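Local coordinates for actin-related protein 8 (PDB 4FO0), which binds ATP, has low basal ATPase activity without polymerising, and works as an actin-related component of the INO80 chromatin-remodelling complex, at residues 251-256 with 478-483; 27-32 with 183-188; 213-218 with 580-585. All coordinates share one frame; numbering follows the deposited sequence.

How the contacts relate
All three contacts tie together parts of an actin fold that lie far apart in sequence. Contacts 1 and 2 are buried, and each pairs a sheet strand with a helix through aliphatic side chains; both also reach the same ATP, although the nearest atoms of the two contacts are about 7 Å apart and do not touch. In contact 1 (251-256 with 478-483) the strand runs on into a loop that grips ATP mainly through backbone N-H groups and one carboxylate. In contact 2 (27-32 with 183-188) a guanidinium meets the phosphates. Contact 3 (213-218 with 580-585) is only partly buried, joins a helix to a turn and its following helix, and lies away from the nucleotide.

Contact 1: 251-256 with 478-483; sequences VDVGDQ and LGLDKA. With ATP (adenosine-5'-triphosphate), chain C.
The carboxylate of Asp-255 is the flat group that meets the nucleotide: OD1 accepts a hydrogen bond from the ribose O3' of ATP, modelled at 2.4 Å from O3' to OD1, a length too short to be taken literally. Its other oxygen, OD2, is approached on the anti side by the amide of Gln-256, whose NE2 lies 3.2 Å from Asp-255 OD2 and 29° out of the carboxylate plane. Thr-25 OG1 and Trp-60 NE1 also hydrogen-bond to OD2, while Gln-256 OE1 is paired with Arg-157 N. With CG anti to the backbone N (chi1 -176°), the Asp-255 carboxylate swings to the ribose while the main chain stays at the phosphates. There Asp-255 N donates to ATP O3B at 3.0 Å, nearly straight at 163°, and Gln-256 N donates to O3G at 2.7 Å. Gly-254 brings its CA within 3.4 Å of O1G, where a side chain would run into the phosphate. Replacing Asp-255 by an alanine removes both oxygens and would probably leave ribose O3' without this acceptor and Gln-256 NE2, Thr-25 OG1 and Trp-60 NE1 without the OD2 they share. Behind this loop, the strand rests on the start of helix 480-489. Val-251 CG1 meets Leu-480 CD1 at 3.6 Å, and Val-253 CG2 faces the other methyl, Leu-480 CD2, at 4.2 Å, so the leucine fork spans two valines on one strand face. The loop probably corresponds to the second phosphate-binding loop of the actin fold. Chemistry is thus divided along six residues: one face of the strand is aliphatic and packs on Leu-480, and the loop that follows offers polar groups to ribose and phosphates.

Contact 2: 27-32 with 183-188; sequences LRIGRA and HAIQKY. With ATP (adenosine-5'-triphosphate), chain C.
Ile-29 meets Ile-185 at about a right angle, its CD1 reaching Ile-185 CG1 at 3.8 Å, with Ile-185 CD1 close by. Its other branch, CG2, lies 4.1 Å from Ala-184 CB. The first torsion sets the two branches, CG1 anti to the backbone N (chi1 -176°) and CG2 between N and the carbonyl carbon, turned to the alanine; the extended second torsion carries CD1 on to Ile-185. Leu-27, two residues earlier, adds a looser touch, CD2 to Ala-184 CB at 4.5 Å. The axes of strand 27-31 and helix 183-187 approach to 9.2 Å and cross at -42°, a spacing consistent with the small alanine at the interface. Around these residues, strand 26-31 is hydrogen-bonded between neighbours on both sides, Ile-29 pairing with Ala-38 and Arg-28 with His-21. Ile-18, Ile-20 and Ile-40 complete the aliphatic layer around Ile-29. Arg-31 reaches past the helix end, NH2 making a weak bond to Leu-189 O and NH1 a hydrogen bond to Tyr-199 OH.

Arg-28, between Leu-27 and Ile-29, leaves the opposite face of the strand. Its chain bends at chi3 (-87°) and presents the guanidinium edge to ATP: NH2 donates almost straight to O1A, modelled doubtfully short at 2.4 Å, and weakly to O2B. It probably occupies the place of the phosphate-binding lysine of actin. One strand therefore has an oily face seated on a helix and, on its other face, a positive charge that is likely to offset part of the negative charge of the alpha and beta phosphates.

Contact 3: 213-218 with 580-585; sequences HVKELV and FGVRML
Residues 213-218 of helix 211-225 face a type II' beta turn from Phe-580 to Arg-583, with the CA atoms of Lys-215 and Val-582 6.5 Å apart. This is part of the actin fold in which a segment near the C-terminus returns to a helix from the first half of the chain. The turn links helix 574-580 to the final helix, and Gly-581 takes a positive phi (49°) as the chain reverses. Across the contact, the side chains of Lys-215 and Val-582 cross at a slant, Lys-215 CG lying 3.5 Å from Val-582 CG2. The first torsion of Lys-215 sets CG anti to its own N (chi1 -177°) and directs the chain along the valine. Deeper in, Leu-585 points at the helix: its CD1 lies 4.4 Å from Lys-215 CA, so the leucine touches backbone as well as side chain. Trp-577 of the preceding helix packs on Lys-215, Val-218 and Leu-585 alike, and Trp-593 also touches Leu-585. Val-218, which also reaches Ile-230 and Val-232 of the neighbouring strand, brings CG2 to 4.4 Å from Leu-585 CD1.

Contact 1: 251-256 with 478-483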
loop_
_atom_site.group_PDB
_atom_site.type_symbol
_atom_site.label_atom_id
_atom_site.label_comp_id
_atom_site.label_asym_id
_atom_site.label_seq_id
_atom_site.Cartn_x
_atom_site.Cartn_y
_atom_site.Cartn_z
ATOM N N VAL A 251 -3.244 9.409 -7.150
ATOM C CA VAL A 251 -3.891 8.197 -6.679
ATOM C C VAL A 251 -2.826 7.327 -6.052
ATOM O O VAL A 251 -1.874 6.938 -6.725
ATOM C CB VAL A 251 -4.538 7.410 -7.827
ATOM C CG1 VAL A 251 -5.226 6.191 -7.275
ATOM C CG2 VAL A 251 -5.512 8.287 -8.594
ATOM N N ASP A 252 -2.957 7.037 -4.764
ATOM C CA ASP A 252 -2.001 6.143 -4.135
ATOM C C ASP A 252 -2.692 4.819 -3.852
ATOM O O ASP A 252 -3.509 4.726 -2.931
ATOM C CB ASP A 252 -1.433 6.761 -2.856
ATOM C CG ASP A 252 -0.370 5.865 -2.173
ATOM O OD1 ASP A 252 -0.430 4.620 -2.310
ATOM O OD2 ASP A 252 0.530 6.414 -1.487
ATOM N N VAL A 253 -2.391 3.804 -4.656
ATOM C CA VAL A 253 -2.920 2.472 -4.379
ATOM C C VAL A 253 -1.910 1.686 -3.573
ATOM O O VAL A 253 -0.841 1.319 -4.077
ATOM C CB VAL A 253 -3.260 1.674 -5.647
ATOM C CG1 VAL A 253 -4.178 0.517 -5.280
ATOM C CG2 VAL A 253 -3.919 2.561 -6.679
ATOM N N GLY A 254 -2.234 1.442 -2.311
ATOM C CA GLY A 254 -1.331 0.707 -1.453
ATOM C C GLY A 254 -1.778 -0.725 -1.311
ATOM O O GLY A 254 -2.531 -1.257 -2.133
ATOM N N ASP A 255 -1.312 -1.367 -0.254
ATOM C CA ASP A 255 -1.691 -2.740 -0.053
ATOM C C ASP A 255 -3.103 -2.819 0.505
ATOM O O ASP A 255 -3.814 -3.779 0.258
ATOM C CB ASP A 255 -0.707 -3.453 0.865
ATOM C CG ASP A 255 -1.026 -4.929 1.010
ATOM O OD1 ASP A 255 -1.170 -5.628 -0.018
ATOM O OD2 ASP A 255 -1.162 -5.385 2.157
ATOM N N GLN A 256 -3.520 -1.797 1.238
ATOM C CA GLN A 256 -4.813 -1.862 1.914
ATOM C C GLN A 256 -5.710 -0.645 1.761
ATOM O O GLN A 256 -6.913 -0.745 1.966
ATOM C CB GLN A 256 -4.604 -2.168 3.387
ATOM C CG GLN A 256 -4.257 -3.614 3.572
ATOM C CD GLN A 256 -3.628 -3.873 4.876
ATOM O OE1 GLN A 256 -3.999 -3.283 5.897
ATOM N NE2 GLN A 256 -2.634 -4.743 4.868
ATOM N N LEU A 478 -16.479 2.166 -3.960
ATOM C CA LEU A 478 -16.429 2.984 -5.148
ATOM C C LEU A 478 -15.227 2.574 -5.983
ATOM O O LEU A 478 -14.102 2.543 -5.487
ATOM C CB LEU A 478 -16.295 4.447 -4.715
ATOM C CG LEU A 478 -16.447 5.509 -5.779
ATOM C CD1 LEU A 478 -17.854 5.435 -6.302
ATOM C CD2 LEU A 478 -16.151 6.860 -5.184
ATOM N N GLY A 479 -15.458 2.255 -7.248
ATOM C CA GLY A 479 -14.374 1.848 -8.121
ATOM C C GLY A 479 -13.334 2.941 -8.311
ATOM O O GLY A 479 -13.611 4.136 -8.209
ATOM N N LEU A 480 -12.117 2.523 -8.601
ATOM C CA LEU A 480 -11.006 3.449 -8.679
ATOM C C LEU A 480 -11.252 4.606 -9.677
ATOM O O LEU A 480 -11.036 5.769 -9.350
ATOM C CB LEU A 480 -9.738 2.665 -8.992
ATOM C CG LEU A 480 -8.437 3.447 -9.086
ATOM C CD1 LEU A 480 -8.260 4.288 -7.854
ATOM C CD2 LEU A 480 -7.289 2.471 -9.244
ATOM N N ASP A 481 -11.732 4.285 -10.875
ATOM C CA ASP A 481 -11.997 5.296 -11.900
ATOM C C ASP A 481 -13.122 6.284 -11.540
ATOM O O ASP A 481 -12.989 7.487 -11.756
ATOM C CB ASP A 481 -12.265 4.635 -13.260
ATOM C CG ASP A 481 -13.383 3.583 -13.211
ATOM O OD1 ASP A 481 -13.796 3.154 -12.106
ATOM O OD2 ASP A 481 -13.839 3.169 -14.297
ATOM N N LYS A 482 -14.225 5.770 -11.003
ATOM C CA LYS A 482 -15.303 6.606 -10.492
ATOM C C LYS A 482 -14.813 7.570 -9.407
ATOM O O LYS A 482 -15.220 8.734 -9.372
ATOM C CB LYS A 482 -16.425 5.730 -9.930
ATOM C CG LYS A 482 -17.082 4.855 -10.960
ATOM C CD LYS A 482 -18.210 4.010 -10.376
ATOM C CE LYS A 482 -18.709 2.971 -11.389
ATOM N NZ LYS A 482 -17.632 1.986 -11.784
ATOM N N ALA A 483 -13.953 7.073 -8.521
ATOM C CA ALA A 483 -13.381 7.889 -7.460
ATOM C C ALA A 483 -12.514 9.004 -8.028
ATOM O O ALA A 483 -12.593 10.154 -7.595
ATOM C CB ALA A 483 -12.560 7.038 -6.546
HETATM P PG ATP C . -1.070 1.251 2.295
HETATM O O1G ATP C . -0.620 2.376 1.404
HETATM O O2G ATP C . -0.959 1.519 3.776
HETATM O O3G ATP C . -2.379 0.597 1.907
HETATM P PB ATP C . 1.587 0.230 1.708
HETATM O O1B ATP C . 2.229 -0.841 2.549
HETATM O O2B ATP C . 2.092 1.664 1.656
HETATM O O3B ATP C . 0.017 0.105 2.035
HETATM P PA ATP C . 2.611 -0.259 -0.910
HETATM O O1A ATP C . 3.861 -0.877 -0.340
HETATM O O2A ATP C . 2.625 1.091 -1.581
HETATM O O3A ATP C . 1.474 -0.337 0.210
HETATM O "O5'" ATP C . 2.012 -1.309 -1.952
HETATM C "C5'" ATP C . 1.884 -2.654 -1.520
HETATM C "C4'" ATP C . 1.057 -3.401 -2.536
HETATM O "O4'" ATP C . 1.721 -3.299 -3.787
HETATM C "C3'" ATP C . 0.934 -4.883 -2.227
HETATM O "O3'" ATP C . -0.437 -5.282 -2.318
HETATM C "C2'" ATP C . 1.746 -5.553 -3.308
HETATM O "O2'" ATP C . 1.238 -6.826 -3.677
HETATM C "C1'" ATP C . 1.587 -4.559 -4.431
HETATM N N9 ATP C . 2.582 -4.796 -5.487
HETATM C C8 ATP C . 3.911 -4.662 -5.369
HETATM N N7 ATP C . 4.526 -4.972 -6.535
HETATM C C5 ATP C . 3.575 -5.308 -7.415
HETATM C C6 ATP C . 3.547 -5.749 -8.818
HETATM N N6 ATP C . 4.708 -5.875 -9.508
HETATM N N1 ATP C . 2.332 -6.010 -9.369
HETATM C C2 ATP C . 1.181 -5.885 -8.679
HETATM N N3 ATP C . 1.142 -5.495 -7.387
HETATM C C4 ATP C . 2.286 -5.197 -6.719
#

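Contact 2: 27-32 with 183-188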
loop_
_atom_site.group_PDB
_atom_site.type_symbol
_atom_site.label_atom_id
_atom_site.label_comp_id
_atom_site.label_asym_id
_atom_site.label_seq_id
_atom_site.Cartn_x
_atom_site.Cartn_y
_atom_site.Cartn_z
ATOM N N LEU A 27 7.061 -0.179 5.776
ATOM C CA LEU A 27 7.680 1.064 6.189
ATOM C C LEU A 27 8.801 1.437 5.200
ATOM O O LEU A 27 9.631 0.610 4.816
ATOM C CB LEU A 27 8.247 0.925 7.601
ATOM C CG LEU A 27 9.208 2.050 8.018
ATOM C CD1 LEU A 27 8.506 3.410 8.073
ATOM C CD2 LEU A 27 9.854 1.724 9.353
ATOM N N ARG A 28 8.809 2.674 4.753
ATOM C CA ARG A 28 9.913 3.129 3.917
ATOM C C ARG A 28 10.638 4.229 4.665
ATOM O O ARG A 28 10.046 5.249 5.046
ATOM C CB ARG A 28 9.431 3.537 2.514
ATOM C CG ARG A 28 9.366 2.314 1.604
ATOM C CD ARG A 28 8.513 2.476 0.372
ATOM N NE ARG A 28 7.113 2.159 0.626
ATOM C CZ ARG A 28 6.480 1.063 0.204
ATOM N NH1 ARG A 28 7.105 0.135 -0.512
ATOM N NH2 ARG A 28 5.194 0.904 0.497
ATOM N N ILE A 29 11.913 3.991 4.934
ATOM C CA ILE A 29 12.651 4.885 5.816
ATOM C C ILE A 29 14.109 5.037 5.368
ATOM O O ILE A 29 14.716 4.080 4.885
ATOM C CB ILE A 29 12.559 4.387 7.274
ATOM C CG1 ILE A 29 13.243 5.353 8.227
ATOM C CG2 ILE A 29 13.159 2.983 7.419
ATOM C CD1 ILE A 29 12.919 5.080 9.677
ATOM N N GLY A 30 14.659 6.242 5.503
ATOM C CA GLY A 30 16.036 6.490 5.100
ATOM C C GLY A 30 16.473 7.923 5.312
ATOM O O GLY A 30 15.657 8.773 5.665
ATOM N N ARG A 31 17.761 8.194 5.112
ATOM C CA ARG A 31 18.261 9.572 5.108
ATOM C C ARG A 31 17.797 10.267 3.839
ATOM O O ARG A 31 17.682 9.640 2.773
ATOM C CB ARG A 31 19.786 9.607 5.129
ATOM C CG ARG A 31 20.433 8.964 6.317
ATOM C CD ARG A 31 21.914 8.816 6.076
ATOM N NE ARG A 31 22.525 7.890 7.030
ATOM C CZ ARG A 31 23.140 8.261 8.150
ATOM N NH1 ARG A 31 23.228 9.549 8.479
ATOM N NH2 ARG A 31 23.665 7.341 8.950
ATOM N N ALA A 32 17.550 11.565 3.934
ATOM C CA ALA A 32 17.158 12.339 2.756
ATOM C C ALA A 32 18.204 12.258 1.628
ATOM O O ALA A 32 17.919 12.581 0.483
ATOM C CB ALA A 32 16.884 13.783 3.144
ATOM N N HIS A 183 14.303 0.138 15.651
ATOM C CA HIS A 183 15.050 -0.994 15.111
ATOM C C HIS A 183 15.572 -0.714 13.696
ATOM O O HIS A 183 16.703 -1.057 13.366
ATOM C CB HIS A 183 14.182 -2.260 15.126
ATOM C CG HIS A 183 14.822 -3.444 14.475
ATOM N ND1 HIS A 183 15.755 -4.232 15.114
ATOM C CD2 HIS A 183 14.669 -3.970 13.234
ATOM C CE1 HIS A 183 16.146 -5.196 14.296
ATOM N NE2 HIS A 183 15.501 -5.061 13.150
ATOM N N ALA A 184 14.753 -0.087 12.859
ATOM C CA ALA A 184 15.136 0.125 11.464
ATOM C C ALA A 184 16.261 1.143 11.356
ATOM O O ALA A 184 17.184 0.995 10.558
ATOM C CB ALA A 184 13.960 0.571 10.661
ATOM N N ILE A 185 16.175 2.179 12.171
ATOM C CA ILE A 185 17.222 3.179 12.237
ATOM C C ILE A 185 18.580 2.630 12.702
ATOM O O ILE A 185 19.593 2.951 12.099
ATOM C CB ILE A 185 16.778 4.370 13.087
ATOM C CG1 ILE A 185 15.672 5.119 12.350
ATOM C CG2 ILE A 185 17.932 5.308 13.340
ATOM C CD1 ILE A 185 14.752 5.842 13.268
ATOM N N GLN A 186 18.611 1.795 13.744
ATOM C CA GLN A 186 19.889 1.242 14.203
ATOM C C GLN A 186 20.436 0.230 13.210
ATOM O O GLN A 186 21.638 0.184 12.961
ATOM C CB GLN A 186 19.790 0.514 15.545
ATOM C CG GLN A 186 18.742 0.961 16.525
ATOM C CD GLN A 186 18.538 -0.092 17.619
ATOM O OE1 GLN A 186 17.570 -0.042 18.389
ATOM N NE2 GLN A 186 19.454 -1.062 17.680
ATOM N N LYS A 187 19.549 -0.594 12.664
ATOM C CA LYS A 187 19.958 -1.747 11.869
ATOM C C LYS A 187 20.226 -1.462 10.395
ATOM O O LYS A 187 21.153 -2.018 9.815
ATOM C CB LYS A 187 18.926 -2.865 11.989
ATOM C CG LYS A 187 19.267 -4.110 11.192
ATOM C CD LYS A 187 19.536 -5.290 12.120
ATOM C CE LYS A 187 19.327 -6.613 11.405
ATOM N NZ LYS A 187 17.990 -6.641 10.744
ATOM N N TYR A 188 19.422 -0.606 9.779
ATOM C CA TYR A 188 19.555 -0.395 8.342
ATOM C C TYR A 188 20.209 0.935 8.017
ATOM O O TYR A 188 20.974 1.041 7.064
ATOM C CB TYR A 188 18.205 -0.562 7.637
ATOM C CG TYR A 188 17.630 -1.936 7.870
ATOM C CD1 TYR A 188 16.861 -2.203 8.991
ATOM C CD2 TYR A 188 17.894 -2.980 6.992
ATOM C CE1 TYR A 188 16.354 -3.462 9.225
ATOM C CE2 TYR A 188 17.391 -4.246 7.219
ATOM C CZ TYR A 188 16.620 -4.481 8.338
ATOM O OH TYR A 188 16.114 -5.738 8.579
HETATM P PG ATP C . -1.070 1.251 2.295
HETATM O O1G ATP C . -0.620 2.376 1.404
HETATM O O2G ATP C . -0.959 1.519 3.776
HETATM O O3G ATP C . -2.379 0.597 1.907
HETATM P PB ATP C . 1.587 0.230 1.708
HETATM O O1B ATP C . 2.229 -0.841 2.549
HETATM O O2B ATP C . 2.092 1.664 1.656
HETATM O O3B ATP C . 0.017 0.105 2.035
HETATM P PA ATP C . 2.611 -0.259 -0.910
HETATM O O1A ATP C . 3.861 -0.877 -0.340
HETATM O O2A ATP C . 2.625 1.091 -1.581
HETATM O O3A ATP C . 1.474 -0.337 0.210
HETATM O "O5'" ATP C . 2.012 -1.309 -1.952
HETATM C "C5'" ATP C . 1.884 -2.654 -1.520
HETATM C "C4'" ATP C . 1.057 -3.401 -2.536
HETATM O "O4'" ATP C . 1.721 -3.299 -3.787
HETATM C "C3'" ATP C . 0.934 -4.883 -2.227
HETATM O "O3'" ATP C . -0.437 -5.282 -2.318
HETATM C "C2'" ATP C . 1.746 -5.553 -3.308
HETATM O "O2'" ATP C . 1.238 -6.826 -3.677
HETATM C "C1'" ATP C . 1.587 -4.559 -4.431
HETATM N N9 ATP C . 2.582 -4.796 -5.487
HETATM C C8 ATP C . 3.911 -4.662 -5.369
HETATM N N7 ATP C . 4.526 -4.972 -6.535
HETATM C C5 ATP C . 3.575 -5.308 -7.415
HETATM C C6 ATP C . 3.547 -5.749 -8.818
HETATM N N6 ATP C . 4.708 -5.875 -9.508
HETATM N N1 ATP C . 2.332 -6.010 -9.369
HETATM C C2 ATP C . 1.181 -5.885 -8.679
HETATM N N3 ATP C . 1.142 -5.495 -7.387
HETATM C C4 ATP C . 2.286 -5.197 -6.719
#

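Contact 3: 213-218 with 580-585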
loop_
_atom_site.group_PDB
_atom_site.type_symbol
_atom_site.label_atom_id
_atom_site.label_comp_id
_atom_site.label_asym_id
_atom_site.label_seq_id
_atom_site.Cartn_x
_atom_site.Cartn_y
_atom_site.Cartn_z
ATOM N N HIS A 213 -3.882 10.995 16.329
ATOM C CA HIS A 213 -2.848 10.001 16.071
ATOM C C HIS A 213 -1.566 10.597 15.560
ATOM O O HIS A 213 -0.480 10.155 15.941
ATOM C CB HIS A 213 -3.347 8.980 15.065
ATOM C CG HIS A 213 -4.422 8.107 15.608
ATOM N ND1 HIS A 213 -5.182 7.277 14.815
ATOM C CD2 HIS A 213 -4.870 7.941 16.873
ATOM C CE1 HIS A 213 -6.053 6.636 15.571
ATOM N NE2 HIS A 213 -5.879 7.016 16.825
ATOM N N VAL A 214 -1.697 11.561 14.655
ATOM C CA VAL A 214 -0.554 12.320 14.177
ATOM C C VAL A 214 0.117 13.013 15.364
ATOM O O VAL A 214 1.334 12.901 15.556
ATOM C CB VAL A 214 -1.002 13.338 13.148
ATOM C CG1 VAL A 214 0.167 14.204 12.688
ATOM C CG2 VAL A 214 -1.624 12.613 11.993
ATOM N N LYS A 215 -0.688 13.701 16.172
ATOM C CA LYS A 215 -0.200 14.323 17.399
ATOM C C LYS A 215 0.684 13.347 18.175
ATOM O O LYS A 215 1.832 13.646 18.496
ATOM C CB LYS A 215 -1.378 14.771 18.257
ATOM C CG LYS A 215 -1.003 15.501 19.532
ATOM C CD LYS A 215 -2.190 15.610 20.496
ATOM C CE LYS A 215 -2.398 14.318 21.287
ATOM N NZ LYS A 215 -3.673 14.308 22.063
ATOM N N GLU A 216 0.141 12.168 18.451
ATOM C CA GLU A 216 0.848 11.130 19.189
ATOM C C GLU A 216 2.170 10.716 18.556
ATOM O O GLU A 216 3.135 10.415 19.259
ATOM C CB GLU A 216 -0.035 9.889 19.307
ATOM C CG GLU A 216 -1.239 10.057 20.210
ATOM C CD GLU A 216 -0.858 10.099 21.672
ATOM O OE1 GLU A 216 0.329 9.844 21.982
ATOM O OE2 GLU A 216 -1.743 10.387 22.508
ATOM N N LEU A 217 2.196 10.664 17.232
ATOM C CA LEU A 217 3.367 10.202 16.501
ATOM C C LEU A 217 4.457 11.245 16.608
ATOM O O LEU A 217 5.609 10.941 16.923
ATOM C CB LEU A 217 3.017 9.972 15.029
ATOM C CG LEU A 217 2.210 8.701 14.765
ATOM C CD1 LEU A 217 1.715 8.671 13.322
ATOM C CD2 LEU A 217 3.038 7.459 15.089
ATOM N N VAL A 218 4.075 12.481 16.325
ATOM C CA VAL A 218 4.950 13.611 16.524
ATOM C C VAL A 218 5.512 13.583 17.938
ATOM O O VAL A 218 6.712 13.763 18.150
ATOM C CB VAL A 218 4.195 14.922 16.329
ATOM C CG1 VAL A 218 5.063 16.087 16.768
ATOM C CG2 VAL A 218 3.754 15.061 14.877
ATOM N N PHE A 580 4.299 23.803 23.986
ATOM C CA PHE A 580 3.010 24.192 23.443
ATOM C C PHE A 580 2.286 22.997 22.853
ATOM O O PHE A 580 1.080 23.036 22.633
ATOM C CB PHE A 580 3.192 25.256 22.373
ATOM C CG PHE A 580 3.861 26.497 22.871
ATOM C CD1 PHE A 580 3.115 27.537 23.383
ATOM C CD2 PHE A 580 5.233 26.618 22.831
ATOM C CE1 PHE A 580 3.726 28.681 23.844
ATOM C CE2 PHE A 580 5.851 27.758 23.290
ATOM C CZ PHE A 580 5.096 28.792 23.798
ATOM N N GLY A 581 3.036 21.935 22.595
ATOM C CA GLY A 581 2.489 20.765 21.936
ATOM C C GLY A 581 1.687 21.064 20.676
ATOM O O GLY A 581 2.117 21.822 19.795
ATOM N N VAL A 582 0.507 20.453 20.613
ATOM C CA VAL A 582 -0.359 20.467 19.439
ATOM C C VAL A 582 -0.520 21.840 18.819
ATOM O O VAL A 582 -0.839 21.971 17.632
ATOM C CB VAL A 582 -1.757 19.971 19.818
ATOM C CG1 VAL A 582 -2.575 19.678 18.562
ATOM C CG2 VAL A 582 -1.639 18.750 20.720
ATOM N N ARG A 583 -0.335 22.864 19.638
ATOM C CA ARG A 583 -0.433 24.232 19.171
ATOM C C ARG A 583 0.525 24.456 17.995
ATOM O O ARG A 583 0.257 25.263 17.108
ATOM C CB ARG A 583 -0.105 25.181 20.319
ATOM C CG ARG A 583 -0.524 26.616 20.097
ATOM C CD ARG A 583 0.416 27.536 20.851
ATOM N NE ARG A 583 -0.162 28.851 21.103
ATOM C CZ ARG A 583 0.551 29.913 21.466
ATOM N NH1 ARG A 583 1.867 29.808 21.601
ATOM N NH2 ARG A 583 -0.049 31.079 21.682
ATOM N N MET A 584 1.634 23.723 17.984
ATOM C CA MET A 584 2.652 23.909 16.959
ATOM C C MET A 584 2.135 23.501 15.597
ATOM O O MET A 584 2.341 24.196 14.605
ATOM C CB MET A 584 3.902 23.112 17.298
ATOM C CG MET A 584 4.442 23.399 18.690
ATOM S SD MET A 584 5.142 25.056 18.808
ATOM C CE MET A 584 4.604 25.794 17.265
ATOM N N LEU A 585 1.446 22.371 15.562
ATOM C CA LEU A 585 0.860 21.867 14.329
ATOM C C LEU A 585 -0.182 22.835 13.792
ATOM O O LEU A 585 -0.196 23.138 12.599
ATOM C CB LEU A 585 0.264 20.477 14.561
ATOM C CG LEU A 585 1.356 19.474 14.951
ATOM C CD1 LEU A 585 0.793 18.254 15.637
ATOM C CD2 LEU A 585 2.181 19.074 13.735
#